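Local structure of cobalamin biosynthesis protein CobN (Mycobacterium tuberculosis, 7C6O) at residues Cys288-Arg293 against Ile337-Asp342; Ile322-Ser327 against Cys346-Gly351; Pro828-Val833 against Met891-Asp896; Ala1058-Thr1063 against Gly1098-Pro1103. The protein is the large catalytic subunit of cobaltochelatase, the enzyme that inserts cobalt into the corrin macrocycle hydrogenobyrinic acid a,c-diamide during cobalamin biosynthesis. All blocks are in the same frame, centred on the assembly; numbering follows the deposited sequence.

Interaction 1: Cys288-Arg293 against Ile337-Asp342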
loop_
_atom_site.group_PDB
_atom_site.type_symbol
_atom_site.label_atom_id
_atom_site.label_comp_id
_atom_site.label_asym_id
_atom_site.label_seq_id
_atom_site.Cartn_x
_atom_site.Cartn_y
_atom_site.Cartn_z
ATOM N N CYS A 288 3.846 -9.397 -18.026
ATOM C CA CYS A 288 4.674 -9.493 -19.226
ATOM C C CYS A 288 5.458 -8.189 -19.305
ATOM O O CYS A 288 4.947 -7.184 -19.806
ATOM C CB CYS A 288 3.824 -9.713 -20.471
ATOM S SG CYS A 288 2.835 -11.215 -20.430
ATOM N N LEU A 289 6.688 -8.203 -18.805
ATOM C CA LEU A 289 7.427 -6.962 -18.637
ATOM C C LEU A 289 7.836 -6.384 -19.984
ATOM O O LEU A 289 8.228 -7.111 -20.902
ATOM C CB LEU A 289 8.661 -7.189 -17.768
ATOM C CG LEU A 289 8.384 -7.785 -16.387
ATOM C CD1 LEU A 289 9.593 -7.623 -15.482
ATOM C CD2 LEU A 289 7.150 -7.152 -15.761
ATOM N N THR A 290 7.726 -5.061 -20.102
ATOM C CA THR A 290 8.236 -4.339 -21.261
ATOM C C THR A 290 9.714 -4.007 -21.129
ATOM O O THR A 290 10.204 -3.081 -21.788
ATOM C CB THR A 290 7.427 -3.059 -21.485
ATOM O OG1 THR A 290 7.567 -2.197 -20.351
ATOM C CG2 THR A 290 5.959 -3.390 -21.678
ATOM N N SER A 291 10.425 -4.743 -20.280
ATOM C CA SER A 291 11.851 -4.616 -20.045
ATOM C C SER A 291 12.493 -5.992 -20.146
ATOM O O SER A 291 11.819 -7.007 -19.942
ATOM C CB SER A 291 12.126 -4.000 -18.664
ATOM O OG SER A 291 11.333 -4.622 -17.669
ATOM N N PRO A 292 13.782 -6.059 -20.474
ATOM C CA PRO A 292 14.412 -7.364 -20.716
ATOM C C PRO A 292 14.625 -8.149 -19.429
ATOM O O PRO A 292 14.732 -7.594 -18.333
ATOM C CB PRO A 292 15.750 -6.995 -21.365
ATOM C CG PRO A 292 16.044 -5.629 -20.846
ATOM C CD PRO A 292 14.712 -4.944 -20.723
ATOM N N ARG A 293 14.706 -9.472 -19.586
ATOM C CA ARG A 293 14.804 -10.346 -18.421
ATOM C C ARG A 293 16.106 -10.139 -17.655
ATOM O O ARG A 293 16.116 -10.242 -16.423
ATOM C CB ARG A 293 14.666 -11.809 -18.839
ATOM C CG ARG A 293 14.583 -12.773 -17.659
ATOM C CD ARG A 293 14.513 -14.218 -18.122
ATOM N NE ARG A 293 14.341 -15.145 -17.006
ATOM C CZ ARG A 293 15.342 -15.648 -16.291
ATOM N NH1 ARG A 293 16.595 -15.309 -16.567
ATOM N NH2 ARG A 293 15.092 -16.487 -15.295
ATOM N N ILE A 337 10.258 -6.458 -31.716
ATOM C CA ILE A 337 10.039 -6.854 -30.332
ATOM C C ILE A 337 9.469 -8.263 -30.294
ATOM O O ILE A 337 8.617 -8.627 -31.117
ATOM C CB ILE A 337 9.094 -5.859 -29.631
ATOM C CG1 ILE A 337 9.681 -4.448 -29.677
ATOM C CG2 ILE A 337 8.818 -6.290 -28.199
ATOM C CD1 ILE A 337 8.682 -3.364 -29.334
ATOM N N SER A 338 9.938 -9.058 -29.338
ATOM C CA SER A 338 9.375 -10.369 -29.064
ATOM C C SER A 338 9.333 -10.576 -27.558
ATOM O O SER A 338 10.211 -10.107 -26.830
ATOM C CB SER A 338 10.185 -11.486 -29.733
ATOM O OG SER A 338 9.666 -12.759 -29.395
ATOM N N TYR A 339 8.299 -11.267 -27.093
ATOM C CA TYR A 339 8.159 -11.598 -25.681
ATOM C C TYR A 339 8.606 -13.038 -25.468
ATOM O O TYR A 339 8.037 -13.965 -26.055
ATOM C CB TYR A 339 6.723 -11.381 -25.206
ATOM C CG TYR A 339 6.403 -9.920 -24.970
ATOM C CD1 TYR A 339 5.891 -9.125 -25.988
ATOM C CD2 TYR A 339 6.633 -9.331 -23.731
ATOM C CE1 TYR A 339 5.605 -7.790 -25.776
ATOM C CE2 TYR A 339 6.350 -7.997 -23.510
ATOM C CZ TYR A 339 5.837 -7.230 -24.536
ATOM O OH TYR A 339 5.555 -5.900 -24.317
ATOM N N VAL A 340 9.631 -13.216 -24.640
ATOM C CA VAL A 340 10.251 -14.513 -24.397
ATOM C C VAL A 340 9.881 -14.960 -22.991
ATOM O O VAL A 340 10.045 -14.201 -22.027
ATOM C CB VAL A 340 11.776 -14.440 -24.580
ATOM C CG1 VAL A 340 12.402 -15.800 -24.365
ATOM C CG2 VAL A 340 12.114 -13.903 -25.964
ATOM N N ALA A 341 9.391 -16.190 -22.869
ATOM C CA ALA A 341 8.836 -16.665 -21.613
ATOM C C ALA A 341 9.889 -17.338 -20.741
ATOM O O ALA A 341 10.839 -17.955 -21.232
ATOM C CB ALA A 341 7.685 -17.638 -21.869
ATOM N N ASP A 342 9.696 -17.208 -19.425
ATOM C CA ASP A 342 10.495 -17.882 -18.413
ATOM C C ASP A 342 9.723 -19.112 -17.960
ATOM O O ASP A 342 8.694 -18.965 -17.282
ATOM C CB ASP A 342 10.754 -16.940 -17.232
ATOM C CG ASP A 342 11.635 -17.554 -16.145
ATOM O OD1 ASP A 342 11.457 -18.738 -15.794
ATOM O OD2 ASP A 342 12.506 -16.826 -15.623
#
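Tyr339 lays its phenol ring against the end of strand 283-289, meeting backbone carbonyls and two small side chains. Its CE2 comes within 3.3 Å of Leu289 O, which lies at the ring edge and near the ring plane. The same carbon has Cys288 O at 4.0 Å, approaching obliquely, and Cys288 CB at 4.3 Å. At the far end of the ring, the hydroxyl OH runs beside the methyl CG2 of Thr290 at 3.7 Å, the two side chains lying alongside with a common heading, while Thr290 OG1 is taken by Asp307. The second half is a salt bridge. Arg293, its CG anti to the backbone N (chi1 -173°) and its chain extended as far as NE, brings the guanidinium side-on to one carboxylate oxygen: NE lies 2.8 Å and NH2 2.6 Å from Asp342 OD2. Both hydrogen bonds are somewhat bent (138° at the NE hydrogen) and hold that oxygen almost in the guanidinium plane, yet they come from the same face of the carboxylate, with the two planes 44° apart. Asp342 OD1 caps Arg345 N at the start of helix 343-361. Strands 283-289 and 337-341 flank strand 321-331 in a mixed sheet, parallel and antiparallel to it, and the contact passes across this shared neighbour, with helix 305-313 beside Thr290 and helix 206-217 touching Cys288 and Ala341.

Interaction 2: Ile322-Ser327 against Cys346-Gly351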
loop_
_atom_site.group_PDB
_atom_site.type_symbol
_atom_site.label_atom_id
_atom_site.label_comp_id
_atom_site.label_asym_id
_atom_site.label_seq_id
_atom_site.Cartn_x
_atom_site.Cartn_y
_atom_site.Cartn_z
ATOM N N ILE A 322 -2.641 -10.042 -8.513
ATOM C CA ILE A 322 -1.320 -9.729 -9.053
ATOM C C ILE A 322 -0.400 -10.920 -8.806
ATOM O O ILE A 322 -0.205 -11.332 -7.658
ATOM C CB ILE A 322 -0.753 -8.450 -8.416
ATOM C CG1 ILE A 322 -1.740 -7.287 -8.564
ATOM C CG2 ILE A 322 0.603 -8.107 -9.013
ATOM C CD1 ILE A 322 -2.084 -6.953 -9.996
ATOM N N THR A 323 0.174 -11.472 -9.865
ATOM C CA THR A 323 1.077 -12.617 -9.752
ATOM C C THR A 323 2.502 -12.169 -10.092
ATOM O O THR A 323 2.990 -11.223 -9.463
ATOM C CB THR A 323 0.572 -13.780 -10.601
ATOM O OG1 THR A 323 0.810 -13.519 -11.993
ATOM C CG2 THR A 323 -0.921 -14.011 -10.368
ATOM N N VAL A 324 3.196 -12.836 -11.008
ATOM C CA VAL A 324 4.628 -12.631 -11.221
ATOM C C VAL A 324 4.893 -12.486 -12.717
ATOM O O VAL A 324 3.997 -12.767 -13.527
ATOM C CB VAL A 324 5.441 -13.788 -10.611
ATOM C CG1 VAL A 324 5.133 -13.941 -9.124
ATOM C CG2 VAL A 324 5.178 -15.090 -11.356
ATOM N N PRO A 325 6.089 -12.060 -13.140
ATOM C CA PRO A 325 6.361 -11.953 -14.583
ATOM C C PRO A 325 6.744 -13.302 -15.173
ATOM O O PRO A 325 7.675 -13.956 -14.699
ATOM C CB PRO A 325 7.535 -10.967 -14.659
ATOM C CG PRO A 325 7.731 -10.442 -13.257
ATOM C CD PRO A 325 7.194 -11.496 -12.350
ATOM N N PHE A 326 6.023 -13.724 -16.214
ATOM C CA PHE A 326 6.353 -14.965 -16.902
ATOM C C PHE A 326 6.934 -14.752 -18.294
ATOM O O PHE A 326 7.342 -15.730 -18.929
ATOM C CB PHE A 326 5.120 -15.877 -17.000
ATOM C CG PHE A 326 4.101 -15.428 -18.010
ATOM C CD1 PHE A 326 3.152 -14.476 -17.681
ATOM C CD2 PHE A 326 4.079 -15.978 -19.284
ATOM C CE1 PHE A 326 2.207 -14.069 -18.604
ATOM C CE2 PHE A 326 3.137 -15.573 -20.213
ATOM C CZ PHE A 326 2.200 -14.619 -19.875
ATOM N N SER A 327 6.982 -13.515 -18.787
ATOM C CA SER A 327 7.620 -13.232 -20.066
ATOM C C SER A 327 8.220 -11.836 -20.014
ATOM O O SER A 327 7.831 -11.001 -19.193
ATOM C CB SER A 327 6.641 -13.358 -21.241
ATOM O OG SER A 327 5.714 -12.291 -21.259
ATOM N N CYS A 346 6.493 -19.302 -15.583
ATOM C CA CYS A 346 5.253 -19.820 -16.152
ATOM C C CYS A 346 4.609 -20.831 -15.215
ATOM O O CYS A 346 3.382 -20.856 -15.062
ATOM C CB CYS A 346 5.516 -20.458 -17.517
ATOM S SG CYS A 346 5.745 -19.287 -18.870
ATOM N N ALA A 347 5.426 -21.667 -14.572
ATOM C CA ALA A 347 4.898 -22.657 -13.639
ATOM C C ALA A 347 4.260 -21.992 -12.425
ATOM O O ALA A 347 3.238 -22.468 -11.917
ATOM C CB ALA A 347 6.010 -23.614 -13.208
ATOM N N ARG A 348 4.846 -20.893 -11.947
ATOM C CA ARG A 348 4.264 -20.184 -10.811
ATOM C C ARG A 348 2.925 -19.561 -11.182
ATOM O O ARG A 348 1.952 -19.663 -10.426
ATOM C CB ARG A 348 5.234 -19.118 -10.299
ATOM C CG ARG A 348 4.649 -18.213 -9.221
ATOM C CD ARG A 348 4.479 -18.935 -7.885
ATOM N NE ARG A 348 5.762 -19.249 -7.259
ATOM C CZ ARG A 348 6.231 -20.479 -7.073
ATOM N NH1 ARG A 348 5.518 -21.532 -7.452
ATOM N NH2 ARG A 348 7.413 -20.659 -6.498
ATOM N N VAL A 349 2.852 -18.907 -12.345
ATOM C CA VAL A 349 1.587 -18.325 -12.789
ATOM C C VAL A 349 0.556 -19.421 -13.029
ATOM O O VAL A 349 -0.594 -19.325 -12.584
ATOM C CB VAL A 349 1.795 -17.468 -14.050
ATOM C CG1 VAL A 349 0.456 -16.947 -14.555
ATOM C CG2 VAL A 349 2.742 -16.314 -13.763
ATOM N N ALA A 350 0.957 -20.481 -13.736
ATOM C CA ALA A 350 0.044 -21.591 -13.993
ATOM C C ALA A 350 -0.391 -22.259 -12.695
ATOM O O ALA A 350 -1.572 -22.583 -12.521
ATOM C CB ALA A 350 0.702 -22.611 -14.922
ATOM N N GLY A 351 0.551 -22.473 -11.773
ATOM C CA GLY A 351 0.201 -23.091 -10.505
ATOM C C GLY A 351 -0.775 -22.251 -9.705
ATOM O O GLY A 351 -1.767 -22.762 -9.181
#
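Thr323 OG1 is hydrogen-bonded to Gln285 O on strand 283-289 and, with its polar need met there, also touches the methyl CG2 of Val349 at 3.8 Å. That methyl is the hub of an otherwise apolar contact. Val349 has CG1 anti to the backbone N (chi1 176°), which turns CG2 down onto the strand. There CG2 meets Val324 CG2 at 3.6 Å, the two side chains running antiparallel where they overlap, and it reaches Phe326 CB at 4.0 Å. Thr323 and Val324 are consecutive, yet both direct CB at the helix, a departure from the regular alternation of a strand. The arrangement is that of an alpha/beta layer: strand 321-331 pairs with antiparallel strand 337-341, and the chain then enters helix 343-361, which lies on the sheet. The axes of the local segments approach to 7.8 Å, with their N-to-C directions 135° apart. Farther along the helix side, the methyl CG2 of Val324 also receives the aliphatic stem of Arg348, whose CG lies 3.8 Å away; the guanidinium bends off to form salt bridges with Asp578 and Asp583. At the other end, Cys346 SG makes a sulfur-aromatic contact with Phe326. The sulfur is 3.7 Å from Phe326 CD2; seen from the ring centroid it lies 73° off the normal, an oblique approach. Helix 206-217 adjoins this end, with Leu211 against the Phe326 side chain and Ala214 against Cys346.

Interaction 3: Pro828-Val833 against Met891-Asp896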
loop_
_atom_site.group_PDB
_atom_site.type_symbol
_atom_site.label_atom_id
_atom_site.label_comp_id
_atom_site.label_asym_id
_atom_site.label_seq_id
_atom_site.Cartn_x
_atom_site.Cartn_y
_atom_site.Cartn_z
ATOM N N PRO A 828 -12.998 6.243 6.054
ATOM C CA PRO A 828 -14.348 6.815 5.955
ATOM C C PRO A 828 -14.589 7.968 6.915
ATOM O O PRO A 828 -15.679 8.551 6.897
ATOM C CB PRO A 828 -15.254 5.619 6.284
ATOM C CG PRO A 828 -14.418 4.770 7.190
ATOM C CD PRO A 828 -12.994 4.921 6.706
ATOM N N LEU A 829 -13.611 8.305 7.755
ATOM C CA LEU A 829 -13.681 9.464 8.634
ATOM C C LEU A 829 -13.096 10.718 7.996
ATOM O O LEU A 829 -13.174 11.796 8.594
ATOM C CB LEU A 829 -12.951 9.176 9.950
ATOM C CG LEU A 829 -13.393 7.941 10.736
ATOM C CD1 LEU A 829 -12.539 7.775 11.987
ATOM C CD2 LEU A 829 -14.869 8.035 11.099
ATOM N N ARG A 830 -12.512 10.604 6.804
ATOM C CA ARG A 830 -11.917 11.735 6.105
ATOM C C ARG A 830 -12.742 12.135 4.883
ATOM O O ARG A 830 -12.195 12.573 3.868
ATOM C CB ARG A 830 -10.477 11.411 5.706
ATOM C CG ARG A 830 -9.554 12.620 5.574
ATOM C CD ARG A 830 -8.153 12.171 5.179
ATOM N NE ARG A 830 -7.153 13.233 5.264
ATOM C CZ ARG A 830 -6.667 13.895 4.216
ATOM N NH1 ARG A 830 -7.097 13.617 2.992
ATOM N NH2 ARG A 830 -5.752 14.839 4.393
ATOM N N GLY A 831 -14.062 11.984 4.970
ATOM C CA GLY A 831 -14.937 12.390 3.886
ATOM C C GLY A 831 -14.880 11.502 2.666
ATOM O O GLY A 831 -15.113 11.977 1.550
ATOM N N LEU A 832 -14.578 10.219 2.845
ATOM C CA LEU A 832 -14.401 9.276 1.741
ATOM C C LEU A 832 -15.347 8.095 1.951
ATOM O O LEU A 832 -14.915 6.978 2.255
ATOM C CB LEU A 832 -12.930 8.816 1.653
ATOM C CG LEU A 832 -11.875 9.921 1.582
ATOM C CD1 LEU A 832 -10.473 9.342 1.731
ATOM C CD2 LEU A 832 -11.992 10.699 0.282
ATOM N N VAL A 833 -16.648 8.342 1.777
ATOM C CA VAL A 833 -17.639 7.316 2.085
ATOM C C VAL A 833 -17.560 6.148 1.101
ATOM O O VAL A 833 -17.911 5.015 1.451
ATOM C CB VAL A 833 -19.044 7.955 2.134
ATOM C CG1 VAL A 833 -20.147 6.902 2.078
ATOM C CG2 VAL A 833 -19.193 8.785 3.404
ATOM N N MET A 891 -1.647 7.046 -0.305
ATOM C CA MET A 891 -2.875 6.415 -0.774
ATOM C C MET A 891 -4.099 6.894 -0.002
ATOM O O MET A 891 -5.202 6.919 -0.560
ATOM C CB MET A 891 -2.747 4.897 -0.676
ATOM C CG MET A 891 -1.682 4.314 -1.588
ATOM S SD MET A 891 -1.467 2.548 -1.320
ATOM C CE MET A 891 -0.456 2.119 -2.739
ATOM N N ARG A 892 -3.931 7.269 1.271
ATOM C CA ARG A 892 -5.053 7.784 2.051
ATOM C C ARG A 892 -5.441 9.196 1.625
ATOM O O ARG A 892 -6.620 9.566 1.701
ATOM C CB ARG A 892 -4.713 7.800 3.543
ATOM C CG ARG A 892 -4.556 6.451 4.232
ATOM C CD ARG A 892 -4.305 6.678 5.731
ATOM N NE ARG A 892 -4.060 5.445 6.469
ATOM C CZ ARG A 892 -3.007 5.232 7.250
ATOM N NH1 ARG A 892 -2.092 6.179 7.419
ATOM N NH2 ARG A 892 -2.879 4.074 7.880
ATOM N N THR A 893 -4.467 10.003 1.201
ATOM C CA THR A 893 -4.671 11.427 0.980
ATOM C C THR A 893 -4.511 11.862 -0.468
ATOM O O THR A 893 -4.766 13.037 -0.768
ATOM C CB THR A 893 -3.684 12.245 1.826
ATOM O OG1 THR A 893 -2.360 12.044 1.320
ATOM C CG2 THR A 893 -3.731 11.809 3.284
ATOM N N ALA A 894 -4.089 10.967 -1.358
ATOM C CA ALA A 894 -3.699 11.287 -2.731
ATOM C C ALA A 894 -2.480 12.206 -2.786
ATOM O O ALA A 894 -2.277 12.911 -3.779
ATOM C CB ALA A 894 -4.865 11.886 -3.531
ATOM N N GLY A 895 -1.663 12.221 -1.729
ATOM C CA GLY A 895 -0.328 12.785 -1.818
ATOM C C GLY A 895 -0.025 14.040 -1.018
ATOM O O GLY A 895 0.768 14.872 -1.470
ATOM N N ASP A 896 -0.613 14.180 0.175
ATOM C CA ASP A 896 -0.370 15.373 0.990
ATOM C C ASP A 896 1.116 15.557 1.288
ATOM O O ASP A 896 1.649 16.667 1.166
ATOM C CB ASP A 896 -1.157 15.296 2.298
ATOM C CG ASP A 896 -2.639 15.552 2.112
ATOM O OD1 ASP A 896 -3.096 15.634 0.954
ATOM O OD2 ASP A 896 -3.346 15.670 3.136
HETATM O O HOH W 1 -5.759 15.169 0.901
#
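An ST motif at the junction of helices 887-893 and 896-905 forms the platform on which the guanidinium of Arg830 rests. Thr893 holds OG1 between its backbone N and carbonyl carbon (chi1 68°), where it accepts from Gly895 N at 3.1 Å and Asp896 N at 3.0 Å and also bonds Ser889 O. The methyl CG2 of Thr893 is thereby left facing Arg830 and sits under the centre of one guanidinium face, 3.7 Å from Arg830 CZ. Arg830 arrives fully extended from CG to NE, out of the loop that precedes helix 853-874. Its NH2 forms a salt bridge with Asp896 OD2 at 2.8 Å, but the hydrogen bond within it is weak, with an angle at hydrogen of 127° and the guanidinium and carboxylate planes 57° apart. A water in the plane of the guanidinium reinforces the link: it accepts from Arg830 NH1 at 2.9 Å and donates to Thr893 O at 2.9 Å and to Asp896 OD1 at 2.7 Å. Away from the guanidinium, Leu832 CD1 packs on Arg892 O. Asn1100 adds partners: its backbone O takes Arg830 NH2 and its side-chain ND2 gives to Asp896 OD2. Opposite charges thus meet in a buried place, where the ion pair, the water and Asn1100 probably share the cost of burying them and fix how the guanidinium is turned.

Interaction 4: Ala1058-Thr1063 against Gly1098-Pro1103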
loop_
_atom_site.group_PDB
_atom_site.type_symbol
_atom_site.label_atom_id
_atom_site.label_comp_id
_atom_site.label_asym_id
_atom_site.label_seq_id
_atom_site.Cartn_x
_atom_site.Cartn_y
_atom_site.Cartn_z
ATOM N N ALA A 1058 9.633 16.318 10.978
ATOM C CA ALA A 1058 8.184 16.364 10.863
ATOM C C ALA A 1058 7.622 15.011 10.448
ATOM O O ALA A 1058 8.243 14.263 9.689
ATOM C CB ALA A 1058 7.745 17.435 9.855
ATOM N N LYS A 1059 6.436 14.710 10.968
ATOM C CA LYS A 1059 5.642 13.565 10.548
ATOM C C LYS A 1059 4.184 13.991 10.558
ATOM O O LYS A 1059 3.754 14.717 11.457
ATOM C CB LYS A 1059 5.840 12.352 11.467
ATOM C CG LYS A 1059 5.029 11.126 11.051
ATOM C CD LYS A 1059 5.496 10.604 9.702
ATOM C CE LYS A 1059 4.640 9.444 9.207
ATOM N NZ LYS A 1059 3.328 9.869 8.631
ATOM N N ASN A 1060 3.429 13.555 9.560
ATOM C CA ASN A 1060 2.032 13.946 9.453
ATOM C C ASN A 1060 1.124 12.810 9.906
ATOM O O ASN A 1060 1.389 11.638 9.627
ATOM C CB ASN A 1060 1.701 14.367 8.022
ATOM C CG ASN A 1060 2.453 15.618 7.603
ATOM O OD1 ASN A 1060 2.704 16.505 8.422
ATOM N ND2 ASN A 1060 2.824 15.692 6.332
ATOM N N THR A 1061 0.069 13.169 10.637
ATOM C CA THR A 1061 -0.962 12.238 11.083
ATOM C C THR A 1061 -2.199 12.513 10.241
ATOM O O THR A 1061 -2.848 13.551 10.406
ATOM C CB THR A 1061 -1.259 12.404 12.572
ATOM O OG1 THR A 1061 -1.691 13.748 12.826
ATOM C CG2 THR A 1061 -0.018 12.118 13.393
ATOM N N ASP A 1062 -2.528 11.587 9.345
ATOM C CA ASP A 1062 -3.569 11.794 8.353
ATOM C C ASP A 1062 -4.817 10.957 8.583
ATOM O O ASP A 1062 -5.796 11.122 7.846
ATOM C CB ASP A 1062 -3.011 11.497 6.953
ATOM C CG ASP A 1062 -2.111 10.273 6.935
ATOM O OD1 ASP A 1062 -2.269 9.389 7.803
ATOM O OD2 ASP A 1062 -1.231 10.203 6.055
ATOM N N THR A 1063 -4.811 10.053 9.559
ATOM C CA THR A 1063 -5.967 9.206 9.811
ATOM C C THR A 1063 -6.262 9.190 11.305
ATOM O O THR A 1063 -5.348 9.260 12.131
ATOM C CB THR A 1063 -5.745 7.778 9.253
ATOM O OG1 THR A 1063 -6.950 7.308 8.629
ATOM C CG2 THR A 1063 -5.331 6.802 10.342
ATOM N N GLY A 1098 2.350 17.272 11.844
ATOM C CA GLY A 1098 1.383 17.930 10.988
ATOM C C GLY A 1098 0.068 17.179 10.994
ATOM O O GLY A 1098 0.023 16.003 10.626
ATOM N N ASP A 1099 -1.010 17.831 11.420
ATOM C CA ASP A 1099 -2.314 17.184 11.544
ATOM C C ASP A 1099 -3.104 17.453 10.268
ATOM O O ASP A 1099 -3.676 18.532 10.094
ATOM C CB ASP A 1099 -3.053 17.688 12.783
ATOM C CG ASP A 1099 -4.343 16.924 13.055
ATOM O OD1 ASP A 1099 -4.765 16.114 12.202
ATOM O OD2 ASP A 1099 -4.939 17.135 14.134
ATOM N N ASN A 1100 -3.144 16.464 9.375
ATOM C CA ASN A 1100 -3.981 16.529 8.183
ATOM C C ASN A 1100 -5.094 15.483 8.231
ATOM O O ASN A 1100 -5.484 14.918 7.208
ATOM C CB ASN A 1100 -3.147 16.396 6.905
ATOM C CG ASN A 1100 -2.333 15.109 6.840
ATOM O OD1 ASN A 1100 -1.905 14.569 7.860
ATOM N ND2 ASN A 1100 -2.091 14.628 5.621
ATOM N N THR A 1101 -5.621 15.219 9.431
ATOM C CA THR A 1101 -6.835 14.415 9.536
ATOM C C THR A 1101 -8.038 15.163 8.978
ATOM O O THR A 1101 -8.996 14.538 8.511
ATOM C CB THR A 1101 -7.099 14.017 10.991
ATOM O OG1 THR A 1101 -7.175 15.194 11.810
ATOM C CG2 THR A 1101 -5.999 13.100 11.507
ATOM N N ARG A 1102 -8.000 16.492 9.017
ATOM C CA ARG A 1102 -9.053 17.344 8.465
ATOM C C ARG A 1102 -8.420 18.278 7.444
ATOM O O ARG A 1102 -7.790 19.281 7.825
ATOM C CB ARG A 1102 -9.749 18.136 9.571
ATOM C CG ARG A 1102 -10.458 17.261 10.597
ATOM C CD ARG A 1102 -10.529 17.936 11.964
ATOM N NE ARG A 1102 -11.201 19.232 11.915
ATOM C CZ ARG A 1102 -11.415 20.001 12.978
ATOM N NH1 ARG A 1102 -11.012 19.610 14.179
ATOM N NH2 ARG A 1102 -12.035 21.166 12.841
ATOM N N PRO A 1103 -8.543 17.988 6.147
ATOM C CA PRO A 1103 -7.865 18.822 5.138
ATOM C C PRO A 1103 -8.300 20.277 5.146
ATOM O O PRO A 1103 -7.539 21.132 4.680
ATOM C CB PRO A 1103 -8.233 18.139 3.813
ATOM C CG PRO A 1103 -8.601 16.741 4.187
ATOM C CD PRO A 1103 -9.225 16.830 5.546
HETATM O O HOH W 2 -0.129 12.498 4.835
#
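Main-chain bonds join Lys1059, Thr1061 and the 1098-1100 backbone in parallel register. Gly1098 N donates to Lys1059 O at 2.9 Å, and Gly1098 O accepts from Thr1061 N at 2.8 Å. Beyond the regular pairing, Asn1100 N still reaches Thr1061 O at 3.1 Å, but from 37° above the carbonyl plane. The close packing uses the lack of a side chain at Gly1098: Asn1060 OD1 lies 3.2 Å from Gly1098 CA, while ND2 of the same amide bonds Asp897 and Glu900. Thr1101 adds a methyl, its CG2 lying 3.4 Å from Thr1061 O. The two strands, 1056-1061 and 1094-1099, are the flanks of a beta-alpha-beta unit connected through helix 1072-1089, and the contact lies at their C-terminal ends, where both strands leave the sheet. Among the polar side chains, Asn1100 is in a strained spot. With CG between its backbone N and carbonyl carbon (chi1 58°), it brings OD1 to 2.9 Å from Thr1061 O, two acceptors facing each other without a bond; ND2 is turned to Asp896 and to a water, which accepts from it and donates to Asp1062 OD2, and these partners probably set the orientation of the amide. Asp1099 closes an Asx turn: OD1 takes Thr1101 N at 3.0 Å, nearly along the C-O axis, and the Thr1101 hydroxyl OG1 at 2.6 Å. Its OD2 forms salt bridges with Arg1064, Arg1107 and Arg1109.

The four contacts form two pairs. Interactions 1 and 2, with centres about 13 Å apart, share one mixed sheet: strand 321-331 lies between strands 283-289 and 337-341, and helix 343-361 follows directly. Their segments alternate along the chain, and Asp342 N probably bonds Phe326 O. Interactions 3 and 4 come later in series, with centres about 11 Å apart; Asn1100 joins them through Arg830 and Asp896, tying the 828-833 loop and the junction of helices 887-893 and 896-905 to the C-terminal ends of two inner strands, 1056-1061 and 1094-1099, of a second mixed sheet. Centres of interactions 1 and 4 are about 42 Å apart, on opposite sides of the chain's centre, so the pairs occupy separate regions.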